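PDB 2NN5: activator of Hsp90 ATPase homologue 1/2-like C-terminal domain-containing protein from Enterococcus faecalis, which is of unknown function but binds magnesium and belongs to the AHA1 family of Hsp90 ATPase activator homologues, with a helix-grip fold often used for ligand binding. Local coordinates for residues Phe126-Pro131 and Lys140-Trp145. Residues are numbered along the deposited sequence; the frame is centred on the assembly and turned at random. Where two conformers were deposited one is given.
Sequences FSESLP and KDIAGW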
loop_
_atom_site.group_PDB
_atom_site.type_symbol
_atom_site.label_atom_id
_atom_site.label_comp_id
_atom_site.label_asym_id
_atom_site.label_seq_id
_atom_site.Cartn_x
_atom_site.Cartn_y
_atom_site.Cartn_z
ATOM N N PHE A 126 -3.244 -4.213 4.722
ATOM C CA PHE A 126 -2.227 -3.148 4.701
ATOM C C PHE A 126 -2.457 -2.256 5.913
ATOM O O PHE A 126 -3.606 -1.857 6.181
ATOM C CB PHE A 126 -2.344 -2.319 3.408
ATOM C CG PHE A 126 -1.415 -1.120 3.349
ATOM C CD1 PHE A 126 -0.111 -1.264 2.865
ATOM C CD2 PHE A 126 -1.867 0.148 3.752
ATOM C CE1 PHE A 126 0.714 -0.159 2.768
ATOM C CE2 PHE A 126 -1.027 1.246 3.670
ATOM C CZ PHE A 126 0.283 1.087 3.183
ATOM N N SER A 127 -1.393 -1.933 6.647
ATOM C CA SER A 127 -1.562 -0.952 7.718
ATOM C C SER A 127 -0.365 -0.009 7.768
ATOM O O SER A 127 0.714 -0.325 7.191
ATOM C CB SER A 127 -1.781 -1.649 9.037
ATOM O OG SER A 127 -0.733 -2.548 9.341
ATOM N N GLU A 128 -0.594 1.203 8.295
ATOM C CA GLU A 128 0.441 2.229 8.187
ATOM C C GLU A 128 0.393 3.148 9.396
ATOM O O GLU A 128 -0.699 3.470 9.898
ATOM C CB GLU A 128 0.203 3.045 6.908
ATOM C CG GLU A 128 1.229 4.165 6.654
ATOM C CD GLU A 128 0.974 4.987 5.402
ATOM O OE1 GLU A 128 -0.134 4.926 4.817
ATOM O OE2 GLU A 128 1.905 5.763 5.049
ATOM N N SER A 129 1.581 3.578 9.841
ATOM C CA SER A 129 1.728 4.582 10.929
ATOM C C SER A 129 2.227 5.853 10.276
ATOM O O SER A 129 3.270 5.816 9.586
ATOM C CB SER A 129 2.732 4.113 11.989
ATOM O OG SER A 129 2.947 5.116 12.988
ATOM N N LEU A 130 1.526 6.959 10.511
ATOM C CA LEU A 130 1.881 8.274 9.958
ATOM C C LEU A 130 2.000 9.312 11.067
ATOM O O LEU A 130 1.016 9.929 11.480
ATOM C CB LEU A 130 0.839 8.747 8.903
ATOM C CG LEU A 130 0.506 7.742 7.789
ATOM C CD1 LEU A 130 -0.658 6.785 8.168
ATOM C CD2 LEU A 130 0.156 8.518 6.531
ATOM N N PRO A 131 3.211 9.452 11.586
ATOM C CA PRO A 131 3.417 10.453 12.641
ATOM C C PRO A 131 3.207 11.854 12.110
ATOM O O PRO A 131 3.167 12.078 10.879
ATOM C CB PRO A 131 4.874 10.222 13.054
ATOM C CG PRO A 131 5.182 8.810 12.638
ATOM C CD PRO A 131 4.451 8.673 11.322
ATOM N N LYS A 140 -2.779 12.707 1.676
ATOM C CA LYS A 140 -2.298 12.460 0.309
ATOM C C LYS A 140 -1.496 11.182 0.238
ATOM O O LYS A 140 -1.551 10.464 -0.765
ATOM C CB LYS A 140 -1.433 13.606 -0.238
ATOM C CG LYS A 140 -2.207 14.823 -0.612
ATOM C CD LYS A 140 -1.375 15.859 -1.394
ATOM C CE LYS A 140 0.142 15.780 -1.206
ATOM N NZ LYS A 140 0.871 14.882 -2.179
ATOM N N ASP A 141 -0.760 10.871 1.297
ATOM C CA ASP A 141 0.009 9.627 1.299
ATOM C C ASP A 141 -0.944 8.444 1.350
ATOM O O ASP A 141 -0.742 7.477 0.575
ATOM C CB ASP A 141 0.946 9.601 2.486
ATOM C CG ASP A 141 1.876 8.423 2.436
ATOM O OD1 ASP A 141 2.907 8.518 1.713
ATOM O OD2 ASP A 141 1.559 7.387 3.060
ATOM N N ILE A 142 -1.981 8.498 2.221
ATOM C CA ILE A 142 -3.011 7.456 2.272
ATOM C C ILE A 142 -3.738 7.291 0.934
ATOM O O ILE A 142 -3.946 6.139 0.480
ATOM C CB ILE A 142 -3.986 7.738 3.427
ATOM C CG1 ILE A 142 -3.238 7.550 4.774
ATOM C CG2 ILE A 142 -5.193 6.811 3.334
ATOM C CD1 ILE A 142 -3.981 8.143 6.003
ATOM N N ALA A 143 -4.091 8.405 0.278
ATOM C CA ALA A 143 -4.727 8.336 -1.045
ATOM C C ALA A 143 -3.799 7.601 -1.993
ATOM O O ALA A 143 -4.230 6.734 -2.747
ATOM C CB ALA A 143 -4.996 9.749 -1.539
ATOM N N GLY A 144 -2.502 7.936 -1.957
ATOM C CA GLY A 144 -1.549 7.265 -2.859
ATOM C C GLY A 144 -1.500 5.757 -2.627
ATOM O O GLY A 144 -1.488 4.971 -3.570
ATOM N N TRP A 145 -1.460 5.340 -1.352
ATOM C CA TRP A 145 -1.469 3.913 -1.063
ATOM C C TRP A 145 -2.754 3.236 -1.517
ATOM O O TRP A 145 -2.707 2.123 -2.057
ATOM C CB TRP A 145 -1.265 3.658 0.444
ATOM C CG TRP A 145 0.204 3.778 0.777
ATOM C CD1 TRP A 145 0.835 4.739 1.523
ATOM C CD2 TRP A 145 1.240 2.904 0.272
ATOM N NE1 TRP A 145 2.205 4.502 1.532
ATOM C CE2 TRP A 145 2.477 3.381 0.783
ATOM C CE3 TRP A 145 1.232 1.705 -0.474
ATOM C CZ2 TRP A 145 3.693 2.736 0.504
ATOM C CZ3 TRP A 145 2.453 1.085 -0.771
ATOM C CH2 TRP A 145 3.646 1.588 -0.268
#
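Phe126, Glu128 and Leu130 meet Asp141, Ile142 and Trp145 in a buried helix-on-sheet contact of the helix-grip (SRPBCC) fold, in which the long helix 138-157 lies against the curved antiparallel sheet. Strand 126-130 and helix 140-145 run nearly antiparallel, at 163°, with axes 10.8 Å apart at closest approach. The touching residues of the strand are every second one, as expected of a single sheet face.

At the aromatic end, Phe126 sends its CZ over one face of the indole, 3.6 Å from Trp145 CD2. The ring planes are inclined by 35° and the five-membered ring centroid lies 4.9 Å from that of Phe126, so the pair is oblique. Phe65 and Trp105 add edge-to-face contacts to Trp145. At the other end, Leu130 CD2 rests 3.9 Å from Ile142 CG1; although CB of Ile142 does not aim at the strand, its outer carbons reach the leucine methyls.

Between these apolar patches lies an acid pair. Glu128, with CG anti to the backbone N and the chain extended beyond it, carries its carboxylate to the helix, where OE1 approaches Trp145 CD1 at 3.4 Å. The carboxylate stands almost perpendicular to the indole plane, at 84°. Asp141 OD1 accepts a hydrogen bond from Trp105 NE1, which probably helps to fix the rotation of the aspartate carboxylate. Its other oxygen faces the glutamate: Glu128 OE2 and Asp141 OD2 are 2.6 Å apart, a separation suggesting that one of the two acids is protonated.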